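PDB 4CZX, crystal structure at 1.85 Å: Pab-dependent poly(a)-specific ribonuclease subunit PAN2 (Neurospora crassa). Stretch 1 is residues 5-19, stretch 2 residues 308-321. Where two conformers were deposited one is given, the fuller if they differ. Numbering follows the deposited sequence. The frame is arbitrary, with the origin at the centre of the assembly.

Stretch 1, residues 5-19: DSRDWTQLGCVAYPS
Stretch 2 (308-321) KHNTYVWGSPNKIQ

Strands 10-16 and 310-315 pair antiparallel, their directions 142° apart and their axes approaching to 4.6 Å. Thr10 N donates to Gly315 O (2.8 Å) and Gly315 N to Thr10 O (3.1 Å); Gln11 faces Trp314 without hydrogen bonds, CA to CA 4.5 Å. A bulge then shifts the register by one: Val313 O accepts from Leu12 N (2.8 Å) and weakly from Gly13 N (3.4 Å), while Val313 N reaches Gly13 O (3.0 Å). Leu12 sits at phi/psi -99/-27, off the extended path, and its CB points toward the other strand.

The side chain (m, chi2 169°) fills a hollow over Gly315, its CD1 3.6 Å from Gly315 N and 3.6 Å from Ile320 CD1. A CB on Gly315 would lie 3.2 Å from Leu12 CD1, so the missing side chain makes the room.

Trp314 (m, chi2 74°) is the largest bump, covered over 117 Å². Gln11 CB (chi1 t) rests over its six-membered ring, 3.7 Å from the centroid, and Trp314 CB packs 3.8 Å from the centroid of the Trp9 six-membered ring (chi1 t).

Beyond, Val15 pairs with Thr311 (Thr311 N to Val15 O, 2.8 Å). His309 (phi 77°, chi1 m) closes the end: its O accepts from Tyr17 N (2.9 Å), and ND1 donates to Pro18 O (2.7 Å), following a cis peptide.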

# COMPACT_ATOMS: atom_id res chain seq x y z
N ASP A 5 0.49 -50.22 -21.92
CA ASP A 5 1.93 -50.27 -22.10
C ASP A 5 2.54 -48.93 -21.73
O ASP A 5 2.07 -47.88 -22.18
CB ASP A 5 2.25 -50.65 -23.55
CG ASP A 5 3.68 -51.12 -23.73
OD1 ASP A 5 4.61 -50.29 -23.59
OD2 ASP A 5 3.88 -52.32 -24.02
N SER A 6 3.58 -48.96 -20.90
CA SER A 6 4.23 -47.74 -20.41
C SER A 6 4.79 -46.89 -21.55
O SER A 6 5.01 -45.69 -21.38
CB SER A 6 5.34 -48.08 -19.42
OG SER A 6 6.36 -48.84 -20.04
N ARG A 7 5.02 -47.51 -22.70
CA ARG A 7 5.45 -46.78 -23.89
C ARG A 7 4.29 -45.98 -24.48
O ARG A 7 4.49 -45.22 -25.43
CB ARG A 7 6.03 -47.73 -24.94
CG ARG A 7 7.47 -48.17 -24.68
CD ARG A 7 7.85 -49.39 -25.52
NE ARG A 7 7.05 -50.55 -25.15
CZ ARG A 7 7.25 -51.78 -25.62
NH1 ARG A 7 8.23 -52.03 -26.48
NH2 ARG A 7 6.46 -52.77 -25.22
N ASP A 8 3.09 -46.17 -23.94
CA ASP A 8 1.91 -45.44 -24.40
C ASP A 8 1.31 -44.56 -23.32
O ASP A 8 0.41 -43.77 -23.59
CB ASP A 8 0.82 -46.40 -24.89
CG ASP A 8 1.24 -47.18 -26.11
OD1 ASP A 8 1.99 -46.62 -26.94
OD2 ASP A 8 0.83 -48.35 -26.22
N TRP A 9 1.82 -44.72 -22.10
CA TRP A 9 1.21 -44.08 -20.94
C TRP A 9 2.24 -43.74 -19.88
O TRP A 9 2.83 -44.63 -19.26
CB TRP A 9 0.14 -45.00 -20.36
CG TRP A 9 -0.64 -44.40 -19.24
CD1 TRP A 9 -0.56 -44.72 -17.91
CD2 TRP A 9 -1.63 -43.36 -19.35
NE1 TRP A 9 -1.44 -43.94 -17.19
CE2 TRP A 9 -2.11 -43.10 -18.05
CE3 TRP A 9 -2.15 -42.63 -20.42
CZ2 TRP A 9 -3.08 -42.14 -17.79
CZ3 TRP A 9 -3.12 -41.67 -20.16
CH2 TRP A 9 -3.58 -41.44 -18.85
N THR A 10 2.47 -42.45 -19.68
CA THR A 10 3.40 -42.01 -18.65
C THR A 10 3.05 -40.60 -18.19
O THR A 10 2.28 -39.89 -18.86
CB THR A 10 4.86 -42.06 -19.16
OG1 THR A 10 5.76 -41.92 -18.06
CG2 THR A 10 5.12 -40.95 -20.18
N GLN A 11 3.57 -40.20 -17.03
CA GLN A 11 3.36 -38.85 -16.53
C GLN A 11 4.26 -37.89 -17.27
O GLN A 11 5.49 -38.02 -17.24
CB GLN A 11 3.61 -38.77 -15.02
CG GLN A 11 3.38 -37.39 -14.46
CD GLN A 11 3.47 -37.35 -12.94
OE1 GLN A 11 4.11 -36.46 -12.38
NE2 GLN A 11 2.84 -38.31 -12.28
N LEU A 12 3.66 -36.91 -17.93
CA LEU A 12 4.38 -36.02 -18.84
C LEU A 12 4.75 -34.69 -18.19
O LEU A 12 5.73 -34.05 -18.57
CB LEU A 12 3.54 -35.78 -20.09
CG LEU A 12 3.26 -37.04 -20.92
CD1 LEU A 12 2.21 -36.76 -21.97
CD2 LEU A 12 4.55 -37.55 -21.55
N GLY A 13 3.96 -34.28 -17.21
CA GLY A 13 4.20 -33.01 -16.54
C GLY A 13 3.36 -32.87 -15.29
O GLY A 13 2.39 -33.59 -15.08
N CYS A 14 3.74 -31.92 -14.44
CA CYS A 14 3.03 -31.67 -13.20
C CYS A 14 3.27 -30.24 -12.74
O CYS A 14 4.34 -29.69 -12.98
CB CYS A 14 3.47 -32.66 -12.12
SG CYS A 14 2.76 -32.35 -10.48
N VAL A 15 2.28 -29.66 -12.09
CA VAL A 15 2.45 -28.34 -11.52
C VAL A 15 1.60 -28.23 -10.27
O VAL A 15 0.54 -28.84 -10.16
CB VAL A 15 2.08 -27.21 -12.54
CG1 VAL A 15 0.59 -27.18 -12.81
CG2 VAL A 15 2.57 -25.84 -12.02
N ALA A 16 2.10 -27.48 -9.29
CA ALA A 16 1.31 -27.15 -8.12
C ALA A 16 0.60 -25.84 -8.38
O ALA A 16 1.24 -24.82 -8.64
CB ALA A 16 2.20 -27.06 -6.88
N TYR A 17 -0.73 -25.85 -8.35
CA TYR A 17 -1.47 -24.61 -8.61
C TYR A 17 -2.83 -24.66 -7.92
O TYR A 17 -3.68 -25.47 -8.28
CB TYR A 17 -1.63 -24.35 -10.13
CG TYR A 17 -2.02 -22.91 -10.40
CD1 TYR A 17 -1.07 -21.90 -10.39
CD2 TYR A 17 -3.35 -22.56 -10.61
CE1 TYR A 17 -1.42 -20.58 -10.60
CE2 TYR A 17 -3.71 -21.25 -10.83
CZ TYR A 17 -2.74 -20.27 -10.82
OH TYR A 17 -3.08 -18.96 -11.02
N PRO A 18 -3.05 -23.80 -6.90
CA PRO A 18 -2.11 -22.80 -6.37
C PRO A 18 -1.02 -23.42 -5.50
O PRO A 18 -1.32 -24.28 -4.67
CB PRO A 18 -3.02 -21.89 -5.54
CG PRO A 18 -4.11 -22.82 -5.03
CD PRO A 18 -4.34 -23.78 -6.19
N SER A 19 0.23 -23.00 -5.70
CA SER A 19 1.37 -23.46 -4.89
C SER A 19 1.41 -22.73 -3.54
O SER A 19 0.68 -21.76 -3.35
CB SER A 19 2.67 -23.23 -5.65
OG SER A 19 3.13 -21.90 -5.44
N LYS A 308 -4.35 -32.16 -3.22
CA LYS A 308 -3.08 -31.69 -2.67
C LYS A 308 -2.47 -30.57 -3.54
O LYS A 308 -1.29 -30.25 -3.41
CB LYS A 308 -2.08 -32.85 -2.56
CG LYS A 308 -2.48 -33.95 -1.56
CD LYS A 308 -2.89 -33.40 -0.20
CE LYS A 308 -3.18 -34.53 0.80
NZ LYS A 308 -4.18 -35.52 0.28
N HIS A 309 -3.31 -29.99 -4.40
CA HIS A 309 -2.98 -28.86 -5.29
C HIS A 309 -2.15 -29.23 -6.53
O HIS A 309 -1.67 -28.35 -7.25
CB HIS A 309 -2.25 -27.74 -4.52
CG HIS A 309 -3.05 -27.13 -3.42
ND1 HIS A 309 -3.06 -25.77 -3.17
CD2 HIS A 309 -3.86 -27.68 -2.47
CE1 HIS A 309 -3.84 -25.51 -2.14
NE2 HIS A 309 -4.34 -26.65 -1.70
N ASN A 310 -1.98 -30.52 -6.81
CA ASN A 310 -1.23 -30.91 -8.01
C ASN A 310 -2.13 -31.05 -9.21
O ASN A 310 -3.26 -31.52 -9.10
CB ASN A 310 -0.50 -32.24 -7.81
CG ASN A 310 0.35 -32.25 -6.56
OD1 ASN A 310 1.34 -31.54 -6.47
ND2 ASN A 310 -0.04 -33.08 -5.59
N THR A 311 -1.64 -30.63 -10.37
CA THR A 311 -2.27 -31.00 -11.63
C THR A 311 -1.26 -31.73 -12.50
O THR A 311 -0.14 -31.24 -12.69
CB THR A 311 -2.83 -29.79 -12.39
OG1 THR A 311 -3.92 -29.23 -11.64
CG2 THR A 311 -3.35 -30.21 -13.76
N TYR A 312 -1.66 -32.90 -12.99
CA TYR A 312 -0.79 -33.78 -13.76
C TYR A 312 -1.28 -33.88 -15.19
O TYR A 312 -2.48 -33.83 -15.45
CB TYR A 312 -0.77 -35.19 -13.17
CG TYR A 312 -0.43 -35.29 -11.71
CD1 TYR A 312 -1.41 -35.15 -10.74
CD2 TYR A 312 0.86 -35.57 -11.30
CE1 TYR A 312 -1.11 -35.26 -9.40
CE2 TYR A 312 1.18 -35.68 -9.96
CZ TYR A 312 0.19 -35.52 -9.01
OH TYR A 312 0.49 -35.63 -7.67
N VAL A 313 -0.34 -34.04 -16.12
CA VAL A 313 -0.70 -34.41 -17.49
C VAL A 313 -0.10 -35.77 -17.78
O VAL A 313 1.09 -35.99 -17.58
CB VAL A 313 -0.22 -33.38 -18.52
CG1 VAL A 313 -0.30 -33.95 -19.95
CG2 VAL A 313 -1.04 -32.12 -18.42
N TRP A 314 -0.95 -36.68 -18.25
CA TRP A 314 -0.54 -38.02 -18.63
C TRP A 314 -0.82 -38.25 -20.10
O TRP A 314 -1.68 -37.60 -20.69
CB TRP A 314 -1.26 -39.08 -17.78
CG TRP A 314 -0.74 -39.23 -16.37
CD1 TRP A 314 -0.93 -38.36 -15.33
CD2 TRP A 314 0.04 -40.31 -15.86
NE1 TRP A 314 -0.31 -38.84 -14.20
CE2 TRP A 314 0.29 -40.04 -14.50
CE3 TRP A 314 0.55 -41.49 -16.41
CZ2 TRP A 314 1.04 -40.90 -13.69
CZ3 TRP A 314 1.29 -42.34 -15.61
CH2 TRP A 314 1.52 -42.04 -14.26
N GLY A 315 -0.09 -39.19 -20.69
CA GLY A 315 -0.24 -39.51 -22.10
C GLY A 315 0.95 -40.29 -22.60
O GLY A 315 1.76 -40.78 -21.81
N SER A 316 1.05 -40.42 -23.92
CA SER A 316 2.15 -41.14 -24.54
C SER A 316 3.46 -40.34 -24.52
O SER A 316 3.45 -39.12 -24.71
CB SER A 316 1.80 -41.50 -25.98
OG SER A 316 2.94 -41.96 -26.67
N PRO A 317 4.59 -41.02 -24.30
CA PRO A 317 5.91 -40.40 -24.38
C PRO A 317 6.22 -39.91 -25.79
O PRO A 317 7.13 -39.11 -25.99
CB PRO A 317 6.87 -41.53 -23.98
CG PRO A 317 6.03 -42.53 -23.28
CD PRO A 317 4.66 -42.43 -23.88
N ASN A 318 5.46 -40.40 -26.77
CA ASN A 318 5.68 -40.05 -28.17
C ASN A 318 4.98 -38.75 -28.55
O ASN A 318 3.77 -38.75 -28.79
CB ASN A 318 5.19 -41.18 -29.08
CG ASN A 318 5.69 -42.55 -28.64
OD1 ASN A 318 6.86 -42.72 -28.30
ND2 ASN A 318 4.80 -43.53 -28.66
N LYS A 319 5.76 -37.67 -28.59
CA LYS A 319 5.36 -36.33 -29.04
C LYS A 319 3.86 -36.06 -29.15
O LYS A 319 3.28 -36.14 -30.23
CB LYS A 319 6.00 -36.04 -30.41
N ILE A 320 3.22 -35.76 -28.02
CA ILE A 320 1.78 -35.50 -28.03
C ILE A 320 1.48 -34.03 -28.30
O ILE A 320 2.29 -33.15 -27.99
CB ILE A 320 1.11 -35.91 -26.70
CG1 ILE A 320 1.40 -34.90 -25.59
CG2 ILE A 320 1.55 -37.30 -26.29
CD1 ILE A 320 0.41 -34.96 -24.45
N GLN A 321 0.32 -33.78 -28.89
CA GLN A 321 -0.17 -32.43 -29.12
C GLN A 321 -1.59 -32.31 -28.56
O GLN A 321 -2.42 -33.19 -28.78
CB GLN A 321 -0.14 -32.08 -30.62
O HOH W 1 5.04 -46.03 -28.60
O HOH W 2 2.16 -44.22 -27.70
O HOH W 3 -3.57 -27.95 -9.31